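Local coordinates for protein signal recognition particle subunit SRP68 (Chaetomium thermophilum, PDB 4P3G) that probably helps build the signal recognition particle through its RNA-binding domain, the fragment crystallised here, so that secretory and membrane proteins reach the endoplasmic reticulum during translation, at residues 61-73 against 121-133. Numbering follows the deposited sequence.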
loop_
_atom_site.group_PDB
_atom_site.type_symbol
_atom_site.label_atom_id
_atom_site.label_comp_id
_atom_site.label_asym_id
_atom_site.label_seq_id
_atom_site.Cartn_x
_atom_site.Cartn_y
_atom_site.Cartn_z
ATOM N N ILE A 61 -26.165 -31.487 4.765
ATOM C CA ILE A 61 -25.508 -31.659 6.062
ATOM C C ILE A 61 -26.237 -30.915 7.182
ATOM O O ILE A 61 -26.719 -29.795 6.992
ATOM C CB ILE A 61 -24.014 -31.224 6.026
ATOM C CG1 ILE A 61 -23.283 -31.689 7.287
ATOM C CG2 ILE A 61 -23.873 -29.714 5.824
ATOM C CD1 ILE A 61 -21.797 -31.512 7.225
ATOM N N THR A 62 -26.326 -31.551 8.348
ATOM C CA THR A 62 -27.018 -30.956 9.485
ATOM C C THR A 62 -26.109 -30.902 10.702
ATOM O O THR A 62 -25.250 -31.768 10.882
ATOM C CB THR A 62 -28.260 -31.769 9.867
ATOM O OG1 THR A 62 -27.886 -32.840 10.744
ATOM C CG2 THR A 62 -28.939 -32.310 8.621
ATOM N N PRO A 63 -26.323 -29.894 11.559
ATOM C CA PRO A 63 -25.534 -29.678 12.772
ATOM C C PRO A 63 -25.575 -30.869 13.709
ATOM O O PRO A 63 -24.606 -31.143 14.415
ATOM C CB PRO A 63 -26.226 -28.484 13.423
ATOM C CG PRO A 63 -26.858 -27.765 12.307
ATOM C CD PRO A 63 -27.294 -28.808 11.339
ATOM N N GLU A 64 -26.713 -31.543 13.749
ATOM C CA GLU A 64 -26.884 -32.670 14.655
ATOM C C GLU A 64 -26.081 -33.875 14.174
ATOM O O GLU A 64 -25.522 -34.619 14.982
ATOM C CB GLU A 64 -28.361 -33.012 14.786
ATOM C CG GLU A 64 -29.211 -31.848 15.293
ATOM C CD GLU A 64 -29.519 -30.814 14.206
ATOM O OE1 GLU A 64 -29.023 -30.971 13.067
ATOM O OE2 GLU A 64 -30.246 -29.837 14.496
ATOM N N GLN A 65 -26.018 -34.045 12.854
ATOM C CA GLN A 65 -25.214 -35.106 12.246
ATOM C C GLN A 65 -23.719 -34.902 12.430
ATOM O O GLN A 65 -22.970 -35.872 12.535
ATOM C CB GLN A 65 -25.530 -35.263 10.763
ATOM C CG GLN A 65 -26.827 -36.012 10.518
ATOM C CD GLN A 65 -27.183 -36.118 9.052
ATOM O OE1 GLN A 65 -26.767 -35.296 8.230
ATOM N NE2 GLN A 65 -27.880 -37.193 8.701
ATOM N N ILE A 66 -23.274 -33.652 12.418
ATOM C CA ILE A 66 -21.872 -33.373 12.686
ATOM C C ILE A 66 -21.530 -33.692 14.135
ATOM O O ILE A 66 -20.493 -34.294 14.423
ATOM C CB ILE A 66 -21.555 -31.902 12.437
ATOM C CG1 ILE A 66 -21.761 -31.575 10.967
ATOM C CG2 ILE A 66 -20.124 -31.597 12.795
ATOM C CD1 ILE A 66 -21.561 -30.136 10.659
ATOM N N ALA A 67 -22.425 -33.312 15.044
ATOM C CA ALA A 67 -22.248 -33.594 16.462
ATOM C C ALA A 67 -22.282 -35.096 16.750
ATOM O O ALA A 67 -21.532 -35.595 17.600
ATOM C CB ALA A 67 -23.303 -32.885 17.258
ATOM N N GLU A 68 -23.169 -35.799 16.044
ATOM C CA GLU A 68 -23.357 -37.238 16.220
ATOM C C GLU A 68 -22.115 -37.988 15.767
ATOM O O GLU A 68 -21.577 -38.817 16.488
ATOM C CB GLU A 68 -24.577 -37.728 15.433
ATOM C CG GLU A 68 -24.934 -39.201 15.660
ATOM C CD GLU A 68 -25.993 -39.727 14.690
ATOM O OE1 GLU A 68 -26.324 -39.021 13.712
ATOM O OE2 GLU A 68 -26.525 -40.835 14.932
ATOM N N ASN A 69 -21.659 -37.681 14.564
ATOM C CA ASN A 69 -20.521 -38.361 13.977
ATOM C C ASN A 69 -19.676 -37.389 13.154
ATOM O O ASN A 69 -20.174 -36.767 12.211
ATOM C CB ASN A 69 -21.030 -39.506 13.105
ATOM C CG ASN A 69 -19.963 -40.505 12.759
ATOM O OD1 ASN A 69 -18.777 -40.185 12.726
ATOM N ND2 ASN A 69 -20.381 -41.732 12.487
ATOM N N THR A 70 -18.389 -37.304 13.488
ATOM C CA THR A 70 -17.472 -36.398 12.803
ATOM C C THR A 70 -17.195 -36.881 11.396
ATOM O O THR A 70 -16.697 -36.127 10.577
ATOM C CB THR A 70 -16.154 -36.213 13.568
ATOM O OG1 THR A 70 -15.406 -37.434 13.559
ATOM C CG2 THR A 70 -16.435 -35.814 14.997
ATOM N N GLU A 71 -17.504 -38.140 11.107
ATOM C CA GLU A 71 -17.287 -38.631 9.758
ATOM C C GLU A 71 -18.126 -37.853 8.738
ATOM O O GLU A 71 -17.766 -37.758 7.570
ATOM C CB GLU A 71 -17.568 -40.123 9.654
ATOM C CG GLU A 71 -16.437 -40.991 10.138
ATOM C CD GLU A 71 -15.184 -40.832 9.295
ATOM O OE1 GLU A 71 -14.170 -40.344 9.839
ATOM O OE2 GLU A 71 -15.212 -41.194 8.094
ATOM N N TYR A 72 -19.253 -37.311 9.172
ATOM C CA TYR A 72 -20.078 -36.514 8.289
ATOM C C TYR A 72 -19.299 -35.305 7.768
ATOM O O TYR A 72 -19.482 -34.879 6.625
ATOM C CB TYR A 72 -21.339 -36.083 9.014
ATOM C CG TYR A 72 -22.378 -37.171 9.035
ATOM C CD1 TYR A 72 -23.238 -37.352 7.964
ATOM C CD2 TYR A 72 -22.495 -38.020 10.122
ATOM C CE1 TYR A 72 -24.189 -38.354 7.970
ATOM C CE2 TYR A 72 -23.442 -39.025 10.139
ATOM C CZ TYR A 72 -24.289 -39.184 9.057
ATOM O OH TYR A 72 -25.241 -40.174 9.063
ATOM N N VAL A 73 -18.440 -34.747 8.617
ATOM C CA VAL A 73 -17.538 -33.684 8.188
ATOM C C VAL A 73 -16.521 -34.250 7.207
ATOM O O VAL A 73 -16.300 -33.672 6.157
ATOM C CB VAL A 73 -16.801 -33.008 9.376
ATOM C CG1 VAL A 73 -15.695 -32.076 8.890
ATOM C CG2 VAL A 73 -17.794 -32.259 10.264
ATOM N N GLU A 121 -19.041 -24.249 1.861
ATOM C CA GLU A 121 -19.785 -23.153 2.472
ATOM C C GLU A 121 -20.884 -23.698 3.370
ATOM O O GLU A 121 -21.094 -23.205 4.486
ATOM C CB GLU A 121 -20.361 -22.201 1.414
ATOM C CG GLU A 121 -19.305 -21.301 0.789
ATOM C CD GLU A 121 -19.775 -20.591 -0.477
ATOM O OE1 GLU A 121 -20.923 -20.823 -0.913
ATOM O OE2 GLU A 121 -18.990 -19.775 -1.017
ATOM N N LYS A 122 -21.558 -24.740 2.900
ATOM C CA LYS A 122 -22.596 -25.358 3.689
ATOM C C LYS A 122 -22.002 -26.012 4.935
ATOM O O LYS A 122 -22.662 -26.096 5.983
ATOM C CB LYS A 122 -23.366 -26.384 2.865
ATOM C CG LYS A 122 -24.113 -25.797 1.696
ATOM C CD LYS A 122 -25.170 -26.774 1.193
ATOM C CE LYS A 122 -26.281 -26.051 0.431
ATOM N NZ LYS A 122 -25.780 -25.376 -0.806
ATOM N N LEU A 123 -20.761 -26.478 4.822
ATOM C CA LEU A 123 -20.094 -27.116 5.950
ATOM C C LEU A 123 -19.800 -26.088 7.027
ATOM O O LEU A 123 -19.961 -26.373 8.218
ATOM C CB LEU A 123 -18.796 -27.793 5.508
ATOM C CG LEU A 123 -17.915 -28.286 6.664
ATOM C CD1 LEU A 123 -18.654 -29.298 7.504
ATOM C CD2 LEU A 123 -16.594 -28.847 6.162
ATOM N N ALA A 124 -19.338 -24.912 6.604
ATOM C CA ALA A 124 -19.041 -23.832 7.527
ATOM C C ALA A 124 -20.305 -23.383 8.241
ATOM O O ALA A 124 -20.311 -23.209 9.455
ATOM C CB ALA A 124 -18.418 -22.668 6.793
ATOM N N GLN A 125 -21.378 -23.193 7.482
ATOM C CA GLN A 125 -22.633 -22.746 8.067
ATOM C C GLN A 125 -23.211 -23.768 9.046
ATOM O O GLN A 125 -23.738 -23.397 10.082
ATOM C CB GLN A 125 -23.648 -22.409 6.978
ATOM C CG GLN A 125 -23.298 -21.144 6.198
ATOM C CD GLN A 125 -24.238 -20.915 5.030
ATOM O OE1 GLN A 125 -24.797 -21.862 4.470
ATOM N NE2 GLN A 125 -24.416 -19.656 4.653
ATOM N N ALA A 126 -23.120 -25.053 8.738
ATOM C CA ALA A 126 -23.645 -26.035 9.670
ATOM C C ALA A 126 -22.802 -26.031 10.929
ATOM O O ALA A 126 -23.341 -26.023 12.034
ATOM C CB ALA A 126 -23.675 -27.409 9.063
ATOM N N LEU A 127 -21.483 -25.988 10.763
ATOM C CA LEU A 127 -20.581 -25.952 11.907
ATOM C C LEU A 127 -20.824 -24.758 12.799
ATOM O O LEU A 127 -20.677 -24.859 14.017
ATOM C CB LEU A 127 -19.122 -25.917 11.467
ATOM C CG LEU A 127 -18.383 -27.213 11.165
ATOM C CD1 LEU A 127 -16.935 -26.884 10.891
ATOM C CD2 LEU A 127 -18.481 -28.194 12.345
ATOM N N SER A 128 -21.240 -23.645 12.207
ATOM C CA SER A 128 -21.277 -22.409 12.965
ATOM C C SER A 128 -22.426 -22.375 13.959
ATOM O O SER A 128 -22.206 -22.497 15.161
ATOM C CB SER A 128 -21.319 -21.187 12.033
ATOM O OG SER A 128 -22.635 -20.878 11.623
ATOM N N ASP A 129 -23.648 -22.210 13.485
ATOM C CA ASP A 129 -24.695 -21.836 14.421
ATOM C C ASP A 129 -25.293 -22.946 15.318
ATOM O O ASP A 129 -25.351 -22.782 16.540
ATOM C CB ASP A 129 -25.813 -21.093 13.676
ATOM C CG ASP A 129 -25.865 -19.616 14.040
ATOM O OD1 ASP A 129 -24.840 -19.093 14.536
ATOM O OD2 ASP A 129 -26.925 -18.983 13.839
ATOM N N GLY A 130 -25.688 -24.078 14.746
ATOM C CA GLY A 130 -26.605 -24.954 15.462
ATOM C C GLY A 130 -26.152 -25.792 16.651
ATOM O O GLY A 130 -26.772 -26.826 16.929
ATOM N N ALA A 131 -25.123 -25.350 17.375
ATOM C CA ALA A 131 -24.575 -26.143 18.479
ATOM C C ALA A 131 -24.213 -27.523 17.914
ATOM O O ALA A 131 -24.758 -28.549 18.309
ATOM C CB ALA A 131 -25.570 -26.268 19.599
ATOM N N SER A 132 -23.354 -27.490 16.897
ATOM C CA SER A 132 -22.742 -28.646 16.244
ATOM C C SER A 132 -21.722 -29.251 17.185
ATOM O O SER A 132 -21.195 -30.329 16.944
ATOM C CB SER A 132 -22.062 -28.210 14.945
ATOM O OG SER A 132 -21.231 -27.067 15.139
ATOM N N GLY A 133 -21.369 -28.474 18.203
ATOM C CA GLY A 133 -20.375 -28.843 19.191
ATOM C C GLY A 133 -19.020 -28.333 18.770
ATOM O O GLY A 133 -18.016 -28.511 19.456
#
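I66, on the short helix 63-68, packs against A126 and L127 of helix 121-128, the axes of these two short segments crossing at -80° with a closest approach of 9.2 Å. From its CB, the I66 chain forks. The CG2 branch, anti to the backbone N, meets L127 CD2 at 3.8 Å, while CG1, beside that N, carries CD1 onto A126 CB, also at 3.8 Å; CD1 additionally touches L127 CD2, so the leucine methyl sits against both branches. The small A126 methyl also receives I61 CG2 at 4.0 Å. I61 extends its other branch to L123, CD1 to CD1 at 3.9 Å, and V73 CG2 touches the same methyl, its side chain crossing that of L123 at about a right angle. Toward G130, the P63 ring lies with CG 3.9 Å from A126 O, and its CB faces G130 O. No hydrogen bond links the segments. T62 OG1 caps the short helix by accepting from Q65 N (3.1 Å). I10 of helix 10-21 packs on L123 and L127, L77 of helix 71-93 on L123, and A142 of helix 136-156 on L127, so the contact sits among these three helices within the helical RNA-binding domain.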